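Local coordinates for 3-oxoacyl-(acyl-carrier protein) synthase II (Thermus thermophilus, PDB 1J3N) that probably catalyses the decarboxylative condensation of an acyl group with malonyl-acyl-carrier protein in fatty acid elongation, as a homodimeric beta-ketoacyl synthase, at residues A[86-91]-A[245-250]; A[166-171]-A[236-241]. All blocks are in the same frame, centred on the assembly; numbering follows the deposited sequence.

Strand 232-240 ties the two contacts together, one on each of its faces. Contact 2 packs helix 163-176 against one face of it; the other face borders contact 1. In chain order come 86-91, 166-171, 236-241 and 245-250, so that contact 2 falls wholly between the two halves of contact 1. Their centres lie about 15 Å apart on the same side of the chain's centre, contact 2 buried and contact 1 farther out. A salt bridge from Arg247 NE to Glu239 OE2 (2.9 Å) joins them directly, linking the layered core of this thiolase-like fold to the turns at its edge.

Contact 1 (A[86-91]-A[245-250]); sequences AGLKPE and KKRGAR
Arg247 turns the end of its guanidinium group onto the carbonyl oxygen of Ala86 and grips that one atom with two nitrogens. NH1 donates to Ala86 O at 2.9 Å with an N-H...O angle of 153°, while NH2 bonds to the same Ala86 O at 3.1 Å and is more bent. The oxygen lies in the guanidinium plane, whereas both nitrogens approach from the same face of the carbonyl plane, tilted from it. Arg247 NE is used separately, in a salt bridge with Glu239, which together with the Ala86 bonds fixes the rotation of the group. Arg247 CG stands between the backbone N and the carbonyl carbon (chi1 75°), and the chain runs extended from there to NE, carrying the guanidinium group to the end of helix 70-86. Both faces of the planar group are covered: Leu88 CD2 sits over the centre of one, 3.5 Å from Arg247 CZ, and Ala249 CB over the opposite one. Leu88 and Arg247 cross at about a right angle, the CD2 methyl resting on the face of the cation. Ala86 CB adds a looser contact at 3.9 Å from Arg247 NH2. A methionine in place of Arg247 would probably leave Ala86 O without its paired donors and Glu239 without this cationic partner. Both helices end here, at Gly87 and Gly248, each with positive phi in a Schellman motif, and the arginine from one terminus bonds to a carbonyl of the other. Helix 70-86 is thereby joined to the turn after helix 241-246, against strands 4-13 and 232-240, where Ala86 and Arg247 touch Thr7 and Ala86 and Leu88 rest on Val237.

Contact 2 (A[166-171]-A[236-241]); sequences DALGSA and LVLEAY
Leu238 presents its CD1 methyl to the helix as the meeting point of two residues one turn apart: it lies 3.6 Å from Ala171 CB and 3.6 Å from Leu168 O. With CG anti to the carbonyl carbon and chi2 extended at -163°, CD1 is carried outward from the strand to the helix surface. Leu236, two residues earlier on the same face, shares that first torsion, but here (chi2 73°) CD2 takes the extended position and CD1 is turned aside, toward Leu168. Its CD1 touches both methyls of Leu168, the nearer being Leu168 CD1 at 4.0 Å, and the two side chains cross at about a right angle. Leu168 thus spreads over both strand leucines, its CD2 reaching Leu238 CD1 at 4.2 Å. All four residues are buried. Ala185 of strand 182-189 and Ala348 and Ile349 of helix 343-357 extend this apolar core. The axes of helix 166-171 and strand 236-240 run nearly parallel, 20° apart and 10.0 Å from each other at closest approach. This is one helix-on-sheet interface of the layered alpha/beta architecture of the thiolase fold, to whose clan the beta-ketoacyl synthase domains belong.

Contact 1 (A[86-91]-A[245-250])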
ATOM      1  N   ALA A  86      18.787 -17.502   0.401  1.00 25.89           N
ATOM      2  CA  ALA A  86      19.723 -16.559   1.011  1.00 27.10           C
ATOM      3  C   ALA A  86      20.601 -17.229   2.069  1.00 28.99           C
ATOM      4  O   ALA A  86      21.565 -16.637   2.554  1.00 29.94           O
ATOM      5  CB  ALA A  86      18.955 -15.392   1.627  1.00 25.29           C
ATOM      6  N   GLY A  87      20.258 -18.467   2.421  1.00 30.47           N
ATOM      7  CA  GLY A  87      21.025 -19.200   3.410  1.00 33.35           C
ATOM      8  C   GLY A  87      20.827 -18.670   4.815  1.00 35.16           C
ATOM      9  O   GLY A  87      21.748 -18.688   5.636  1.00 35.61           O
ATOM     10  N   LEU A  88      19.618 -18.203   5.099  1.00 37.20           N
ATOM     11  CA  LEU A  88      19.303 -17.656   6.412  1.00 39.56           C
ATOM     12  C   LEU A  88      18.360 -18.536   7.220  1.00 42.79           C
ATOM     13  O   LEU A  88      17.757 -19.481   6.708  1.00 43.14           O
ATOM     14  CB  LEU A  88      18.652 -16.279   6.270  1.00 37.98           C
ATOM     15  CG  LEU A  88      19.460 -15.092   5.759  1.00 36.05           C
ATOM     16  CD1 LEU A  88      18.500 -14.002   5.313  1.00 36.24           C
ATOM     17  CD2 LEU A  88      20.389 -14.586   6.841  1.00 34.53           C
ATOM     18  N   LYS A  89      18.245 -18.193   8.496  1.00 45.82           N
ATOM     19  CA  LYS A  89      17.361 -18.873   9.426  1.00 48.21           C
ATOM     20  C   LYS A  89      16.930 -17.787  10.396  1.00 49.68           C
ATOM     21  O   LYS A  89      17.772 -17.119  10.989  1.00 49.08           O
ATOM     22  CB  LYS A  89      18.091 -19.991  10.169  1.00 49.27           C
ATOM     23  CG  LYS A  89      18.467 -21.181   9.297  1.00 49.56           C
ATOM     24  CD  LYS A  89      18.594 -22.456  10.126  1.00 51.20           C
ATOM     25  CE  LYS A  89      19.630 -22.320  11.239  1.00 51.80           C
ATOM     26  NZ  LYS A  89      19.688 -23.531  12.109  1.00 52.45           N
ATOM     27  N   PRO A  90      15.611 -17.584  10.558  1.00 51.48           N
ATOM     28  CA  PRO A  90      15.091 -16.555  11.467  1.00 52.47           C
ATOM     29  C   PRO A  90      15.874 -16.400  12.767  1.00 53.29           C
ATOM     30  O   PRO A  90      16.083 -15.286  13.247  1.00 53.33           O
ATOM     31  CB  PRO A  90      13.633 -16.982  11.689  1.00 53.02           C
ATOM     32  CG  PRO A  90      13.599 -18.438  11.269  1.00 53.17           C
ATOM     33  CD  PRO A  90      14.526 -18.464  10.096  1.00 52.27           C
ATOM     34  N   GLU A  91      16.317 -17.522  13.323  1.00 53.81           N
ATOM     35  CA  GLU A  91      17.078 -17.525  14.567  1.00 54.43           C
ATOM     36  C   GLU A  91      18.424 -16.814  14.440  1.00 53.61           C
ATOM     37  O   GLU A  91      18.870 -16.139  15.366  1.00 53.30           O
ATOM     38  CB  GLU A  91      17.297 -18.967  15.036  1.00 56.05           C
ATOM     39  CG  GLU A  91      17.629 -19.942  13.909  1.00 58.43           C
ATOM     40  CD  GLU A  91      16.411 -20.322  13.078  1.00 59.33           C
ATOM     41  OE1 GLU A  91      15.349 -19.685  13.238  1.00 59.83           O
ATOM     42  OE2 GLU A  91      16.514 -21.258  12.259  1.00 60.86           O
ATOM     43  N   LYS A 245      28.155  -9.023   3.984  1.00 29.75           N
ATOM     44  CA  LYS A 245      29.552  -9.445   4.001  1.00 32.87           C
ATOM     45  C   LYS A 245      29.958 -10.074   5.332  1.00 33.33           C
ATOM     46  O   LYS A 245      30.723 -11.036   5.353  1.00 34.63           O
ATOM     47  CB  LYS A 245      30.488  -8.271   3.686  1.00 33.93           C
ATOM     48  CG  LYS A 245      30.614  -7.935   2.196  1.00 38.19           C
ATOM     49  CD  LYS A 245      30.842  -9.177   1.318  1.00 38.84           C
ATOM     50  CE  LYS A 245      32.122  -9.941   1.665  1.00 40.31           C
ATOM     51  NZ  LYS A 245      33.355  -9.247   1.192  1.00 42.84           N
ATOM     52  N   LYS A 246      29.443  -9.536   6.432  1.00 32.59           N
ATOM     53  CA  LYS A 246      29.763 -10.048   7.758  1.00 33.43           C
ATOM     54  C   LYS A 246      29.331 -11.496   7.977  1.00 32.96           C
ATOM     55  O   LYS A 246      29.854 -12.172   8.866  1.00 34.38           O
ATOM     56  CB  LYS A 246      29.135  -9.158   8.834  1.00 34.51           C
ATOM     57  CG  LYS A 246      29.392  -9.638  10.256  1.00 39.34           C
ATOM     58  CD  LYS A 246      29.125  -8.546  11.288  1.00 41.78           C
ATOM     59  CE  LYS A 246      30.046  -7.347  11.080  1.00 43.94           C
ATOM     60  NZ  LYS A 246      29.834  -6.282  12.109  1.00 45.65           N
ATOM     61  N   ARG A 247      28.377 -11.970   7.178  1.00 31.56           N
ATOM     62  CA  ARG A 247      27.906 -13.348   7.303  1.00 29.14           C
ATOM     63  C   ARG A 247      28.356 -14.182   6.105  1.00 28.44           C
ATOM     64  O   ARG A 247      27.991 -15.351   5.983  1.00 28.07           O
ATOM     65  CB  ARG A 247      26.374 -13.391   7.443  1.00 28.87           C
ATOM     66  CG  ARG A 247      25.564 -13.139   6.172  1.00 26.91           C
ATOM     67  CD  ARG A 247      24.053 -13.278   6.451  1.00 25.13           C
ATOM     68  NE  ARG A 247      23.209 -13.037   5.274  1.00 25.67           N
ATOM     69  CZ  ARG A 247      22.789 -13.981   4.430  1.00 26.68           C
ATOM     70  NH1 ARG A 247      23.121 -15.254   4.614  1.00 26.23           N
ATOM     71  NH2 ARG A 247      22.028 -13.652   3.394  1.00 27.28           N
ATOM     72  N   GLY A 248      29.142 -13.563   5.223  1.00 26.96           N
ATOM     73  CA  GLY A 248      29.653 -14.245   4.046  1.00 25.89           C
ATOM     74  C   GLY A 248      28.624 -14.605   2.987  1.00 27.93           C
ATOM     75  O   GLY A 248      28.796 -15.589   2.258  1.00 25.12           O
ATOM     76  N   ALA A 249      27.577 -13.788   2.876  1.00 27.23           N
ATOM     77  CA  ALA A 249      26.489 -14.015   1.931  1.00 25.39           C
ATOM     78  C   ALA A 249      26.834 -13.952   0.447  1.00 26.25           C
ATOM     79  O   ALA A 249      27.734 -13.234   0.022  1.00 25.25           O
ATOM     80  CB  ALA A 249      25.365 -13.035   2.216  1.00 25.85           C
ATOM     81  N   ARG A 250      26.098 -14.720  -0.344  1.00 27.50           N
ATOM     82  CA  ARG A 250      26.293 -14.705  -1.783  1.00 28.34           C
ATOM     83  C   ARG A 250      25.468 -13.505  -2.223  1.00 28.77           C
ATOM     84  O   ARG A 250      24.273 -13.428  -1.932  1.00 31.30           O
ATOM     85  CB  ARG A 250      25.750 -15.988  -2.420  1.00 30.82           C
ATOM     86  CG  ARG A 250      25.903 -16.036  -3.939  1.00 32.94           C
ATOM     87  CD  ARG A 250      24.597 -15.755  -4.675  1.00 35.52           C
ATOM     88  NE  ARG A 250      23.692 -16.900  -4.601  1.00 39.81           N
ATOM     89  CZ  ARG A 250      22.859 -17.142  -3.594  1.00 41.14           C
ATOM     90  NH1 ARG A 250      22.794 -16.310  -2.561  1.00 41.64           N
ATOM     91  NH2 ARG A 250      22.103 -18.233  -3.609  1.00 40.99           N
TER

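Contact 2 (A[166-171]-A[236-241])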
ATOM      1  N   ASP A 166       7.620  -0.791  -6.400  1.00 22.41           N
ATOM      2  CA  ASP A 166       7.350   0.219  -5.384  1.00 22.47           C
ATOM      3  C   ASP A 166       7.707  -0.399  -4.019  1.00 23.14           C
ATOM      4  O   ASP A 166       8.347   0.239  -3.174  1.00 21.72           O
ATOM      5  CB  ASP A 166       5.854   0.578  -5.434  1.00 25.59           C
ATOM      6  CG  ASP A 166       5.549   1.974  -4.905  1.00 28.71           C
ATOM      7  OD1 ASP A 166       6.377   2.558  -4.173  1.00 29.46           O
ATOM      8  OD2 ASP A 166       4.448   2.480  -5.212  1.00 27.90           O
ATOM      9  N   ALA A 167       7.292  -1.648  -3.814  1.00 21.87           N
ATOM     10  CA  ALA A 167       7.566  -2.343  -2.557  1.00 22.28           C
ATOM     11  C   ALA A 167       9.069  -2.553  -2.346  1.00 21.63           C
ATOM     12  O   ALA A 167       9.584  -2.348  -1.252  1.00 21.07           O
ATOM     13  CB  ALA A 167       6.837  -3.691  -2.534  1.00 23.61           C
ATOM     14  N   LEU A 168       9.765  -2.971  -3.401  1.00 21.28           N
ATOM     15  CA  LEU A 168      11.203  -3.200  -3.326  1.00 20.91           C
ATOM     16  C   LEU A 168      11.951  -1.891  -3.087  1.00 20.25           C
ATOM     17  O   LEU A 168      12.855  -1.823  -2.255  1.00 19.76           O
ATOM     18  CB  LEU A 168      11.700  -3.875  -4.615  1.00 19.97           C
ATOM     19  CG  LEU A 168      11.424  -5.385  -4.668  1.00 21.43           C
ATOM     20  CD1 LEU A 168      11.774  -5.964  -6.036  1.00 22.06           C
ATOM     21  CD2 LEU A 168      12.247  -6.058  -3.568  1.00 20.46           C
ATOM     22  N   GLY A 169      11.572  -0.851  -3.820  1.00 21.79           N
ATOM     23  CA  GLY A 169      12.217   0.440  -3.649  1.00 21.54           C
ATOM     24  C   GLY A 169      11.936   1.010  -2.272  1.00 20.44           C
ATOM     25  O   GLY A 169      12.774   1.690  -1.687  1.00 21.38           O
ATOM     26  N   SER A 170      10.751   0.734  -1.741  1.00 22.93           N
ATOM     27  CA  SER A 170      10.396   1.224  -0.411  1.00 22.89           C
ATOM     28  C   SER A 170      11.185   0.483   0.673  1.00 22.75           C
ATOM     29  O   SER A 170      11.440   1.033   1.746  1.00 22.02           O
ATOM     30  CB  SER A 170       8.891   1.066  -0.170  1.00 25.39           C
ATOM     31  OG  SER A 170       8.144   1.881  -1.065  1.00 24.37           O
ATOM     32  N   ALA A 171      11.553  -0.767   0.394  1.00 21.62           N
ATOM     33  CA  ALA A 171      12.336  -1.568   1.339  1.00 22.40           C
ATOM     34  C   ALA A 171      13.757  -1.046   1.246  1.00 19.47           C
ATOM     35  O   ALA A 171      14.478  -0.994   2.236  1.00 20.81           O
ATOM     36  CB  ALA A 171      12.293  -3.056   0.961  1.00 22.75           C
ATOM     37  N   LEU A 236      12.152 -10.967  -2.468  1.00 20.38           N
ATOM     38  CA  LEU A 236      13.599 -10.896  -2.474  1.00 20.81           C
ATOM     39  C   LEU A 236      14.096 -10.521  -1.092  1.00 19.51           C
ATOM     40  O   LEU A 236      13.405  -9.845  -0.338  1.00 19.93           O
ATOM     41  CB  LEU A 236      14.087  -9.854  -3.495  1.00 21.01           C
ATOM     42  CG  LEU A 236      13.747 -10.083  -4.981  1.00 21.19           C
ATOM     43  CD1 LEU A 236      12.260  -9.814  -5.250  1.00 18.44           C
ATOM     44  CD2 LEU A 236      14.593  -9.150  -5.829  1.00 17.88           C
ATOM     45  N   VAL A 237      15.287 -10.993  -0.754  1.00 19.32           N
ATOM     46  CA  VAL A 237      15.896 -10.662   0.525  1.00 21.14           C
ATOM     47  C   VAL A 237      16.787  -9.441   0.274  1.00 21.55           C
ATOM     48  O   VAL A 237      17.771  -9.541  -0.445  1.00 21.32           O
ATOM     49  CB  VAL A 237      16.782 -11.821   1.058  1.00 18.05           C
ATOM     50  CG1 VAL A 237      17.502 -11.387   2.329  1.00 20.75           C
ATOM     51  CG2 VAL A 237      15.927 -13.053   1.339  1.00 15.14           C
ATOM     52  N   LEU A 238      16.424  -8.286   0.829  1.00 23.80           N
ATOM     53  CA  LEU A 238      17.250  -7.091   0.663  1.00 23.12           C
ATOM     54  C   LEU A 238      18.045  -7.017   1.958  1.00 22.66           C
ATOM     55  O   LEU A 238      17.520  -7.314   3.028  1.00 22.49           O
ATOM     56  CB  LEU A 238      16.399  -5.837   0.477  1.00 21.59           C
ATOM     57  CG  LEU A 238      15.509  -5.781  -0.766  1.00 24.98           C
ATOM     58  CD1 LEU A 238      15.081  -4.331  -0.983  1.00 23.21           C
ATOM     59  CD2 LEU A 238      16.254  -6.299  -1.994  1.00 21.98           C
ATOM     60  N   GLU A 239      19.306  -6.622   1.860  1.00 22.16           N
ATOM     61  CA  GLU A 239      20.174  -6.618   3.026  1.00 23.64           C
ATOM     62  C   GLU A 239      21.230  -5.528   2.952  1.00 24.58           C
ATOM     63  O   GLU A 239      21.761  -5.226   1.876  1.00 26.76           O
ATOM     64  CB  GLU A 239      20.862  -7.986   3.089  1.00 23.52           C
ATOM     65  CG  GLU A 239      21.236  -8.524   4.452  1.00 26.48           C
ATOM     66  CD  GLU A 239      21.897  -9.901   4.346  1.00 28.11           C
ATOM     67  OE1 GLU A 239      21.512 -10.687   3.452  1.00 27.66           O
ATOM     68  OE2 GLU A 239      22.794 -10.205   5.154  1.00 29.05           O
ATOM     69  N   ALA A 240      21.534  -4.932   4.097  1.00 24.94           N
ATOM     70  CA  ALA A 240      22.559  -3.904   4.154  1.00 26.70           C
ATOM     71  C   ALA A 240      23.844  -4.630   3.760  1.00 26.12           C
ATOM     72  O   ALA A 240      24.081  -5.755   4.207  1.00 24.68           O
ATOM     73  CB  ALA A 240      22.668  -3.353   5.572  1.00 25.70           C
ATOM     74  N   TYR A 241      24.653  -4.002   2.912  1.00 27.86           N
ATOM     75  CA  TYR A 241      25.905  -4.603   2.445  1.00 29.48           C
ATOM     76  C   TYR A 241      26.772  -5.144   3.579  1.00 30.06           C
ATOM     77  O   TYR A 241      27.329  -6.242   3.479  1.00 26.65           O
ATOM     78  CB  TYR A 241      26.724  -3.584   1.657  1.00 31.35           C
ATOM     79  CG  TYR A 241      28.109  -4.079   1.307  1.00 35.23           C
ATOM     80  CD1 TYR A 241      28.298  -5.033   0.311  1.00 35.74           C
ATOM     81  CD2 TYR A 241      29.232  -3.611   1.995  1.00 36.27           C
ATOM     82  CE1 TYR A 241      29.570  -5.512   0.004  1.00 37.67           C
ATOM     83  CE2 TYR A 241      30.508  -4.086   1.696  1.00 37.64           C
ATOM     84  CZ  TYR A 241      30.669  -5.035   0.700  1.00 38.78           C
ATOM     85  OH  TYR A 241      31.929  -5.518   0.401  1.00 41.59           O
TER